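Long-range contacts in PelD (Pseudomonas aeruginosa, PDB 4ETX), which binds cyclic di-GMP and probably acts as its effector in pellicle formation, this chain comprising the GAF and GGDEF-type part of a longer membrane protein: residues Gln168-Tyr173 and Val217-Arg222; Cys189-Glu194 and Val232-Thr237; Ser211-Asp216 and Gln247-Leu252. All coordinates share one frame; numbering follows the deposited sequence.

How the contacts relate
All three contacts belong to the GGDEF-type part of the chain. From the N terminus, the first halves come in order: 168-173 (on helix 165-184), then 189-194 (on strand 188-195), then 211-216 (in the loop after helix 201-210). The second halves follow in the same order. Contact 1 closes its loop at 217-222, contact 2 at 232-237 and contact 3 at 247-252. Each pair of contacts therefore crosses and none is nested. Contact 1 packs a helix on an edge strand. Contact 2 joins the two inner strands of the same sheet. Contact 3 sets the cyclic di-GMP-binding loop against helix 239-256, which packs on the sheet near Phe193.

Contact 1 of 3, residues Gln168-Tyr173 and Val217-Arg222; sequences QRFSQY and VQLRLR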
loop_
_atom_site.group_PDB
_atom_site.type_symbol
_atom_site.label_atom_id
_atom_site.label_comp_id
_atom_site.label_asym_id
_atom_site.label_seq_id
_atom_site.Cartn_x
_atom_site.Cartn_y
_atom_site.Cartn_z
ATOM N N GLN A 168 2.948 -10.272 10.131
ATOM C CA GLN A 168 2.828 -8.826 10.349
ATOM C C GLN A 168 2.685 -8.076 9.032
ATOM O O GLN A 168 1.836 -7.200 8.913
ATOM C CB GLN A 168 4.043 -8.279 11.117
ATOM C CG GLN A 168 3.904 -8.277 12.640
ATOM C CD GLN A 168 5.251 -8.398 13.354
ATOM O OE1 GLN A 168 6.310 -8.379 12.724
ATOM N NE2 GLN A 168 5.212 -8.545 14.675
ATOM N N ARG A 169 3.515 -8.437 8.051
ATOM C CA ARG A 169 3.489 -7.805 6.720
ATOM C C ARG A 169 2.181 -8.084 5.955
ATOM O O ARG A 169 1.622 -7.172 5.352
ATOM C CB ARG A 169 4.722 -8.212 5.884
ATOM C CG ARG A 169 4.936 -7.376 4.596
ATOM C CD ARG A 169 6.087 -7.911 3.719
ATOM N NE ARG A 169 7.404 -7.747 4.343
ATOM C CZ ARG A 169 8.144 -8.742 4.837
ATOM N NH1 ARG A 169 7.723 -10.004 4.780
ATOM N NH2 ARG A 169 9.319 -8.478 5.388
ATOM N N PHE A 170 1.717 -9.344 5.983
ATOM C CA PHE A 170 0.433 -9.759 5.386
ATOM C C PHE A 170 -0.755 -8.994 5.984
ATOM O O PHE A 170 -1.636 -8.527 5.266
ATOM C CB PHE A 170 0.198 -11.273 5.590
ATOM C CG PHE A 170 -1.035 -11.800 4.884
ATOM C CD1 PHE A 170 -0.933 -12.359 3.611
ATOM C CD2 PHE A 170 -2.282 -11.722 5.483
ATOM C CE1 PHE A 170 -2.059 -12.820 2.942
ATOM C CE2 PHE A 170 -3.421 -12.184 4.827
ATOM C CZ PHE A 170 -3.306 -12.732 3.552
ATOM N N SER A 171 -0.789 -8.913 7.307
ATOM C CA SER A 171 -1.847 -8.192 8.000
ATOM C C SER A 171 -1.900 -6.697 7.634
ATOM O O SER A 171 -2.977 -6.146 7.420
ATOM C CB SER A 171 -1.684 -8.363 9.516
ATOM O OG SER A 171 -2.526 -7.459 10.202
ATOM N N GLN A 172 -0.736 -6.053 7.555
ATOM C CA GLN A 172 -0.674 -4.631 7.254
ATOM C C GLN A 172 -1.074 -4.427 5.799
ATOM O O GLN A 172 -1.907 -3.569 5.501
ATOM C CB GLN A 172 0.732 -4.054 7.496
ATOM C CG GLN A 172 0.836 -2.538 7.195
ATOM C CD GLN A 172 2.234 -2.085 6.821
ATOM O OE1 GLN A 172 2.816 -2.565 5.848
ATOM N NE2 GLN A 172 2.766 -1.118 7.571
ATOM N N TYR A 173 -0.502 -5.246 4.906
ATOM C CA TYR A 173 -0.784 -5.128 3.481
ATOM C C TYR A 173 -2.296 -5.346 3.227
ATOM O O TYR A 173 -2.898 -4.646 2.427
ATOM C CB TYR A 173 0.088 -6.086 2.638
ATOM C CG TYR A 173 1.565 -5.679 2.359
ATOM C CD1 TYR A 173 2.213 -6.106 1.178
ATOM C CD2 TYR A 173 2.296 -4.887 3.254
ATOM C CE1 TYR A 173 3.563 -5.763 0.898
ATOM C CE2 TYR A 173 3.642 -4.530 2.985
ATOM C CZ TYR A 173 4.269 -4.977 1.822
ATOM O OH TYR A 173 5.581 -4.633 1.572
ATOM N N VAL A 217 2.226 -11.044 -0.726
ATOM C CA VAL A 217 2.515 -11.520 0.637
ATOM C C VAL A 217 1.734 -12.800 0.937
ATOM O O VAL A 217 0.595 -12.973 0.463
ATOM C CB VAL A 217 2.218 -10.451 1.749
ATOM C CG1 VAL A 217 3.295 -9.366 1.771
ATOM C CG2 VAL A 217 0.848 -9.812 1.570
ATOM N N GLN A 218 2.321 -13.691 1.732
ATOM C CA GLN A 218 1.694 -14.999 1.961
ATOM C C GLN A 218 1.534 -15.297 3.423
ATOM O O GLN A 218 2.259 -14.747 4.259
ATOM C CB GLN A 218 2.505 -16.122 1.294
ATOM C CG GLN A 218 2.891 -15.824 -0.167
ATOM C CD GLN A 218 3.684 -16.954 -0.823
ATOM O OE1 GLN A 218 4.350 -17.737 -0.141
ATOM N NE2 GLN A 218 3.643 -17.018 -2.167
ATOM N N LEU A 219 0.592 -16.189 3.730
ATOM C CA LEU A 219 0.410 -16.690 5.095
ATOM C C LEU A 219 0.120 -18.179 5.010
ATOM O O LEU A 219 -0.759 -18.596 4.253
ATOM C CB LEU A 219 -0.746 -15.971 5.783
ATOM C CG LEU A 219 -0.840 -15.959 7.301
ATOM C CD1 LEU A 219 0.267 -15.076 7.872
ATOM C CD2 LEU A 219 -2.220 -15.433 7.694
ATOM N N ARG A 220 0.893 -18.967 5.760
ATOM C CA ARG A 220 0.752 -20.424 5.826
ATOM C C ARG A 220 -0.156 -20.776 6.981
ATOM O O ARG A 220 0.112 -20.359 8.110
ATOM C CB ARG A 220 2.115 -21.071 6.082
ATOM C CG ARG A 220 3.211 -20.585 5.150
ATOM C CD ARG A 220 4.618 -20.929 5.672
ATOM N NE ARG A 220 4.961 -20.286 6.942
ATOM C CZ ARG A 220 6.198 -20.206 7.432
ATOM N NH1 ARG A 220 7.227 -20.704 6.749
ATOM N NH2 ARG A 220 6.414 -19.618 8.604
ATOM N N LEU A 221 -1.199 -21.564 6.718
ATOM C CA LEU A 221 -2.213 -21.871 7.739
ATOM C C LEU A 221 -2.759 -23.299 7.664
ATOM O O LEU A 221 -2.604 -23.982 6.646
ATOM C CB LEU A 221 -3.384 -20.867 7.632
ATOM C CG LEU A 221 -3.106 -19.356 7.730
ATOM C CD1 LEU A 221 -4.335 -18.572 7.295
ATOM C CD2 LEU A 221 -2.641 -18.909 9.129
ATOM N N ARG A 222 -3.387 -23.754 8.753
ATOM C CA ARG A 222 -4.232 -24.945 8.710
ATOM C C ARG A 222 -5.691 -24.539 8.883
ATOM O O ARG A 222 -6.015 -23.738 9.763
ATOM C CB ARG A 222 -3.834 -25.986 9.771
ATOM C CG ARG A 222 -2.530 -26.702 9.459
ATOM C CD ARG A 222 -2.417 -28.125 10.039
ATOM N NE ARG A 222 -1.198 -28.718 9.489
ATOM C CZ ARG A 222 -1.141 -29.561 8.459
ATOM N NH1 ARG A 222 -2.248 -30.003 7.865
ATOM N NH2 ARG A 222 0.046 -29.987 8.043
#
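Val217 is wedged between Arg169, Phe170 and Tyr173, and this is the tight part of the contact. The branches of Val217 divide the work. Val217 CG1 lies 3.5 Å from Tyr173 CD1. The same Val217 CG1 is 3.7 Å from Arg169 CD. Val217 CG2 lies 3.7 Å from Phe170 CD1. Arg169 CG lies over one face of the Tyr173 ring, toward its rim, and both side chains touch the Val217 CG1 methyl.

Phe170 carries the contact along the strand. Its CG is anti to the backbone N (chi1 -174°), which extends the ring from the helix toward the strand. There the ring meets two different groups. Val217 O sits at its edge, 3.6 Å from Phe170 CD1. Leu219 CB lies over its face, 4.3 Å from the ring centroid and 12° off the normal, a CH-pi contact.

The packing is looser beyond this point. Leu219 is partly exposed, and its closest side-chain approach is 4.2 Å, from CB to Phe170 CD1. Leu221 and Arg222 no longer touch the helix segment. The N-to-C directions of the two short segments differ by 122°. No hydrogen bond joins them; they meet by packing, mainly apolar. While CG and CD of Arg169 pack on Val217, its guanidinium end is less tightly held, and NH1 has a long, weak ion pair with Asp166.

This is helix-on-sheet packing in a GGDEF-type alpha/beta domain. Helix 165-184 lies against edge strand 217-222. Phe170 also reaches Leu231 and Leu233 of the adjacent strand 228-234. Tyr173 touches Leu233 too, while its OH is hydrogen-bonded to Arg14 of helix 2-18.

Contact 2 of 3, residues Cys189-Glu194 and Val232-Thr237; sequences CLYAFE and VLLPLT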
loop_
_atom_site.group_PDB
_atom_site.type_symbol
_atom_site.label_atom_id
_atom_site.label_comp_id
_atom_site.label_asym_id
_atom_site.label_seq_id
_atom_site.Cartn_x
_atom_site.Cartn_y
_atom_site.Cartn_z
ATOM N N CYS A 189 -6.322 -8.676 -5.059
ATOM C CA CYS A 189 -6.837 -10.038 -5.131
ATOM C C CYS A 189 -6.240 -10.967 -4.077
ATOM O O CYS A 189 -5.023 -10.960 -3.849
ATOM C CB CYS A 189 -6.582 -10.630 -6.511
ATOM S SG CYS A 189 -7.577 -12.129 -6.811
ATOM N N LEU A 190 -7.109 -11.755 -3.439
ATOM C CA LEU A 190 -6.686 -12.791 -2.506
ATOM C C LEU A 190 -6.929 -14.146 -3.144
ATOM O O LEU A 190 -8.060 -14.436 -3.580
ATOM C CB LEU A 190 -7.517 -12.734 -1.220
ATOM C CG LEU A 190 -6.999 -12.050 0.043
ATOM C CD1 LEU A 190 -8.124 -11.941 1.053
ATOM C CD2 LEU A 190 -5.797 -12.800 0.662
ATOM N N TYR A 191 -5.891 -14.966 -3.189
ATOM C CA TYR A 191 -6.012 -16.365 -3.579
ATOM C C TYR A 191 -5.762 -17.214 -2.346
ATOM O O TYR A 191 -4.760 -17.002 -1.638
ATOM C CB TYR A 191 -4.940 -16.734 -4.635
ATOM C CG TYR A 191 -5.253 -16.382 -6.079
ATOM C CD1 TYR A 191 -6.169 -17.141 -6.826
ATOM C CD2 TYR A 191 -4.619 -15.293 -6.717
ATOM C CE1 TYR A 191 -6.447 -16.830 -8.172
ATOM C CE2 TYR A 191 -4.901 -14.970 -8.037
ATOM C CZ TYR A 191 -5.825 -15.734 -8.760
ATOM O OH TYR A 191 -6.117 -15.418 -10.070
ATOM N N ALA A 192 -6.624 -18.204 -2.126
ATOM C CA ALA A 192 -6.366 -19.261 -1.154
ATOM C C ALA A 192 -6.146 -20.619 -1.836
ATOM O O ALA A 192 -7.040 -21.112 -2.553
ATOM C CB ALA A 192 -7.532 -19.366 -0.183
ATOM N N PHE A 193 -5.001 -21.246 -1.569
ATOM C CA PHE A 193 -4.710 -22.574 -2.113
ATOM C C PHE A 193 -4.809 -23.623 -1.005
ATOM O O PHE A 193 -3.972 -23.657 -0.117
ATOM C CB PHE A 193 -3.320 -22.600 -2.751
ATOM C CG PHE A 193 -3.127 -21.579 -3.845
ATOM C CD1 PHE A 193 -3.540 -21.856 -5.152
ATOM C CD2 PHE A 193 -2.535 -20.332 -3.573
ATOM C CE1 PHE A 193 -3.367 -20.916 -6.181
ATOM C CE2 PHE A 193 -2.362 -19.382 -4.611
ATOM C CZ PHE A 193 -2.777 -19.674 -5.895
ATOM N N GLU A 194 -5.835 -24.459 -1.057
ATOM C CA GLU A 194 -6.027 -25.520 -0.074
ATOM C C GLU A 194 -5.452 -26.816 -0.649
ATOM O O GLU A 194 -5.803 -27.216 -1.769
ATOM C CB GLU A 194 -7.521 -25.696 0.273
ATOM C CG GLU A 194 -7.791 -26.710 1.431
ATOM C CD GLU A 194 -9.279 -27.058 1.603
ATOM O OE1 GLU A 194 -10.091 -26.645 0.751
ATOM O OE2 GLU A 194 -9.641 -27.762 2.577
ATOM N N VAL A 232 -2.551 -15.963 -0.403
ATOM C CA VAL A 232 -1.695 -15.053 -1.110
ATOM C C VAL A 232 -2.500 -13.779 -1.402
ATOM O O VAL A 232 -3.581 -13.839 -2.037
ATOM C CB VAL A 232 -1.172 -15.646 -2.446
ATOM C CG1 VAL A 232 -0.129 -14.695 -3.062
ATOM C CG2 VAL A 232 -0.528 -17.047 -2.241
ATOM N N LEU A 233 -1.985 -12.644 -0.936
ATOM C CA LEU A 233 -2.555 -11.344 -1.319
ATOM C C LEU A 233 -1.719 -10.653 -2.405
ATOM O O LEU A 233 -0.495 -10.558 -2.287
ATOM C CB LEU A 233 -2.734 -10.437 -0.088
ATOM C CG LEU A 233 -3.137 -8.979 -0.341
ATOM C CD1 LEU A 233 -4.644 -8.885 -0.698
ATOM C CD2 LEU A 233 -2.793 -8.073 0.887
ATOM N N LEU A 234 -2.400 -10.170 -3.443
ATOM C CA LEU A 234 -1.794 -9.399 -4.529
ATOM C C LEU A 234 -2.267 -7.946 -4.385
ATOM O O LEU A 234 -3.331 -7.574 -4.887
ATOM C CB LEU A 234 -2.185 -9.987 -5.892
ATOM C CG LEU A 234 -2.083 -11.531 -6.040
ATOM C CD1 LEU A 234 -2.544 -11.977 -7.434
ATOM C CD2 LEU A 234 -0.693 -11.995 -5.786
ATOM N N PRO A 235 -1.513 -7.128 -3.648
ATOM C CA PRO A 235 -1.938 -5.704 -3.551
ATOM C C PRO A 235 -1.868 -4.979 -4.886
ATOM O O PRO A 235 -1.038 -5.326 -5.734
ATOM C CB PRO A 235 -0.907 -5.076 -2.590
ATOM C CG PRO A 235 -0.114 -6.260 -1.994
ATOM C CD PRO A 235 -0.206 -7.373 -3.011
ATOM N N LEU A 236 -2.720 -3.960 -5.054
ATOM C CA LEU A 236 -2.631 -3.035 -6.192
ATOM C C LEU A 236 -2.587 -3.791 -7.507
ATOM O O LEU A 236 -1.766 -3.513 -8.378
ATOM C CB LEU A 236 -1.401 -2.119 -6.071
ATOM C CG LEU A 236 -1.407 -1.181 -4.863
ATOM C CD1 LEU A 236 -0.076 -0.436 -4.707
ATOM C CD2 LEU A 236 -2.611 -0.194 -4.965
ATOM N N THR A 237 -3.480 -4.762 -7.638
ATOM C CA THR A 237 -3.446 -5.603 -8.804
ATOM C C THR A 237 -4.826 -5.693 -9.446
ATOM O O THR A 237 -5.796 -6.059 -8.800
ATOM C CB THR A 237 -2.889 -6.993 -8.438
ATOM O OG1 THR A 237 -3.761 -7.610 -7.479
ATOM C CG2 THR A 237 -1.549 -6.901 -7.826
#
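Leu190 and Leu233 face each other across two antiparallel strands, the inner pair of the four-stranded sheet in this GGDEF-type domain. They form a non-hydrogen-bonded pair, with Leu190 CD2 3.9 Å from Leu233 CB. Both turn to the side of the sheet where helix 165-184 packs, and both touch Phe170.

The other side carries Cys189, Tyr191, Phe193, Val232 and Leu234, and helix 239-256 lies over it. Here the aromatic rings meet the aliphatic chains at their edges. Leu234 CD1 lies in the plane of the Tyr191 ring, 3.9 Å from CE2. Tyr191 CG is anti to the carbonyl carbon (chi1 -82°), and the ring reaches along the face to Leu234 while its OH bonds to Ser242 O. Val232 CG2 approaches the edge of the Phe193 ring in the same way, 3.8 Å from CE2.

Two hydrogen-bonded pairs fix the register. Tyr191 and Val232 exchange two bonds, with Val232 N 2.7 Å from Tyr191 O. Cys189 and Leu234 exchange two more, and Leu234 N lies 2.8 Å from Cys189 O. Thr237, a cyclic di-GMP-binding residue, follows in the loop after the strand. Its OG1 donates to Leu234 O at 2.6 Å from above the carbonyl plane. Cys189 N reaches the same Leu234 O from the opposite face at 3.2 Å.

Contact 3 of 3, residues Ser211-Asp216 and Gln247-Leu252; sequences SQRGLD and QRLRIL
The side chains of Arg213 and Arg248 meet because of how each is bent. In Arg213, CG stands between the backbone N and the carbonyl carbon (chi1 53°). Further bends at chi2 and chi3 carry its guanidinium across to helix 239-256. In Arg248 the chain turns at chi3 (-60°), which folds NE over a face of the Arg213 guanidinium. Arg213 NH2 lies 3.2 Å from Arg248 NE and 3.6 Å from Arg248 CD. The two guanidinium planes stand 78° apart, and the edge of the Arg248 group meets a face of the Arg213 group. Both nitrogens are donors and form no hydrogen bond with each other.

Their closeness is consistent with a site for the phosphates of cyclic di-GMP. Arg213, Gly214, Leu215 and Asp216 form an RxxD sequence like that of the inhibitory site (I-site) of GGDEF diguanylate cyclases. Arg213, Asp216 and Arg248 all bind cyclic di-GMP in another structure of this protein, and no ligand is bound in this model. Asp216 OD2 is 5.7 Å from Arg248 NH2, too far for direct contact. The RxxD turn is closed by a backbone hydrogen bond from Asp216 N to Arg213 O. Arg248 is exposed and also touches a crystal neighbour, so its pose may partly reflect packing.

Next to the arginines, Ser211 packs against two leucines of the helix. Ser211 CB lies 3.6 Å from Leu252 CD2 and 3.7 Å from Leu249 CD1. Separately, Arg213 NH1 comes within 4.0 Å of Leu249 CD1. Ser211 OG is also near that methyl, but its hydrogen bond goes to Leu208 O.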
loop_
_atom_site.group_PDB
_atom_site.type_symbol
_atom_site.label_atom_id
_atom_site.label_comp_id
_atom_site.label_asym_id
_atom_site.label_seq_id
_atom_site.Cartn_x
_atom_site.Cartn_y
_atom_site.Cartn_z
ATOM N N SER A 211 7.462 -19.123 -5.217
ATOM C CA SER A 211 6.940 -18.236 -6.282
ATOM C C SER A 211 6.750 -16.763 -5.885
ATOM O O SER A 211 6.536 -15.915 -6.746
ATOM C CB SER A 211 5.585 -18.730 -6.791
ATOM O OG SER A 211 4.561 -18.496 -5.821
ATOM N N GLN A 212 6.770 -16.480 -4.590
ATOM C CA GLN A 212 6.550 -15.136 -4.081
ATOM C C GLN A 212 7.495 -14.134 -4.770
ATOM O O GLN A 212 8.696 -14.364 -4.850
ATOM C CB GLN A 212 6.755 -15.141 -2.572
ATOM C CG GLN A 212 6.463 -13.846 -1.855
ATOM C CD GLN A 212 7.740 -13.104 -1.441
ATOM O OE1 GLN A 212 7.863 -12.659 -0.295
ATOM N NE2 GLN A 212 8.683 -12.965 -2.364
ATOM N N ARG A 213 6.926 -13.035 -5.252
ATOM C CA ARG A 213 7.667 -11.997 -5.981
ATOM C C ARG A 213 7.031 -10.615 -5.713
ATOM O O ARG A 213 5.864 -10.546 -5.380
ATOM C CB ARG A 213 7.746 -12.337 -7.490
ATOM C CG ARG A 213 6.389 -12.613 -8.144
ATOM C CD ARG A 213 6.428 -13.845 -9.090
ATOM N NE ARG A 213 5.175 -14.651 -9.088
ATOM C CZ ARG A 213 4.782 -15.414 -10.116
ATOM N NH1 ARG A 213 3.656 -16.114 -10.050
ATOM N NH2 ARG A 213 5.513 -15.466 -11.233
ATOM N N GLY A 214 7.815 -9.539 -5.818
ATOM C CA GLY A 214 7.353 -8.145 -5.549
ATOM C C GLY A 214 6.012 -7.789 -4.893
ATOM O O GLY A 214 4.999 -7.653 -5.558
ATOM N N LEU A 215 5.975 -7.577 -3.595
ATOM C CA LEU A 215 4.717 -7.069 -2.941
ATOM C C LEU A 215 3.652 -8.141 -2.651
ATOM O O LEU A 215 2.810 -7.980 -1.763
ATOM C CB LEU A 215 4.080 -5.901 -3.715
ATOM C CG LEU A 215 4.170 -4.463 -3.162
ATOM C CD1 LEU A 215 5.502 -4.132 -2.575
ATOM C CD2 LEU A 215 3.692 -3.377 -4.161
ATOM N N ASP A 216 3.679 -9.244 -3.394
ATOM C CA ASP A 216 2.803 -10.361 -2.993
ATOM C C ASP A 216 3.208 -10.790 -1.596
ATOM O O ASP A 216 4.398 -10.819 -1.292
ATOM C CB ASP A 216 2.893 -11.491 -4.003
ATOM C CG ASP A 216 2.478 -11.037 -5.402
ATOM O OD1 ASP A 216 1.785 -9.982 -5.544
ATOM O OD2 ASP A 216 2.824 -11.728 -6.366
ATOM N N GLN A 247 -1.721 -17.775 -14.270
ATOM C CA GLN A 247 -1.155 -18.297 -15.523
ATOM C C GLN A 247 0.348 -18.575 -15.345
ATOM O O GLN A 247 0.806 -19.662 -15.669
ATOM C CB GLN A 247 -1.447 -17.385 -16.727
ATOM C CG GLN A 247 -1.047 -18.019 -18.104
ATOM C CD GLN A 247 -1.578 -17.265 -19.343
ATOM O OE1 GLN A 247 -1.360 -16.053 -19.516
ATOM N NE2 GLN A 247 -2.254 -18.002 -20.232
ATOM N N ARG A 248 1.101 -17.604 -14.827
ATOM C CA ARG A 248 2.511 -17.831 -14.458
ATOM C C ARG A 248 2.678 -19.008 -13.486
ATOM O O ARG A 248 3.573 -19.835 -13.646
ATOM C CB ARG A 248 3.133 -16.557 -13.874
ATOM C CG ARG A 248 3.367 -15.436 -14.940
ATOM C CD ARG A 248 4.302 -14.324 -14.423
ATOM N NE ARG A 248 3.771 -13.668 -13.231
ATOM C CZ ARG A 248 2.834 -12.723 -13.230
ATOM N NH1 ARG A 248 2.304 -12.281 -14.369
ATOM N NH2 ARG A 248 2.435 -12.213 -12.077
ATOM N N LEU A 249 1.808 -19.074 -12.479
ATOM C CA LEU A 249 1.861 -20.127 -11.481
ATOM C C LEU A 249 1.662 -21.520 -12.126
ATOM O O LEU A 249 2.365 -22.502 -11.786
ATOM C CB LEU A 249 0.836 -19.828 -10.386
ATOM C CG LEU A 249 1.086 -20.135 -8.912
ATOM C CD1 LEU A 249 2.440 -19.604 -8.447
ATOM C CD2 LEU A 249 -0.031 -19.583 -8.017
ATOM N N ARG A 250 0.728 -21.611 -13.067
ATOM C CA ARG A 250 0.468 -22.888 -13.754
ATOM C C ARG A 250 1.680 -23.354 -14.580
ATOM O O ARG A 250 1.958 -24.539 -14.646
ATOM C CB ARG A 250 -0.788 -22.821 -14.635
ATOM C CG ARG A 250 -2.072 -22.624 -13.847
ATOM C CD ARG A 250 -3.350 -22.895 -14.716
ATOM N NE ARG A 250 -4.584 -22.785 -13.932
ATOM C CZ ARG A 250 -5.129 -23.762 -13.203
ATOM N NH1 ARG A 250 -4.545 -24.961 -13.128
ATOM N NH2 ARG A 250 -6.271 -23.544 -12.537
ATOM N N ILE A 251 2.360 -22.403 -15.206
ATOM C CA ILE A 251 3.589 -22.650 -15.952
ATOM C C ILE A 251 4.684 -23.180 -15.001
ATOM O O ILE A 251 5.360 -24.164 -15.305
ATOM C CB ILE A 251 4.053 -21.360 -16.683
ATOM C CG1 ILE A 251 3.114 -21.049 -17.868
ATOM C CG2 ILE A 251 5.502 -21.506 -17.170
ATOM C CD1 ILE A 251 3.314 -19.646 -18.473
ATOM N N LEU A 252 4.807 -22.542 -13.842
ATOM C CA LEU A 252 5.735 -22.982 -12.812
ATOM C C LEU A 252 5.426 -24.413 -12.313
ATOM O O LEU A 252 6.320 -25.246 -12.193
ATOM C CB LEU A 252 5.751 -21.959 -11.665
ATOM C CG LEU A 252 6.633 -22.183 -10.433
ATOM C CD1 LEU A 252 8.123 -22.390 -10.762
ATOM C CD2 LEU A 252 6.433 -21.011 -9.439
#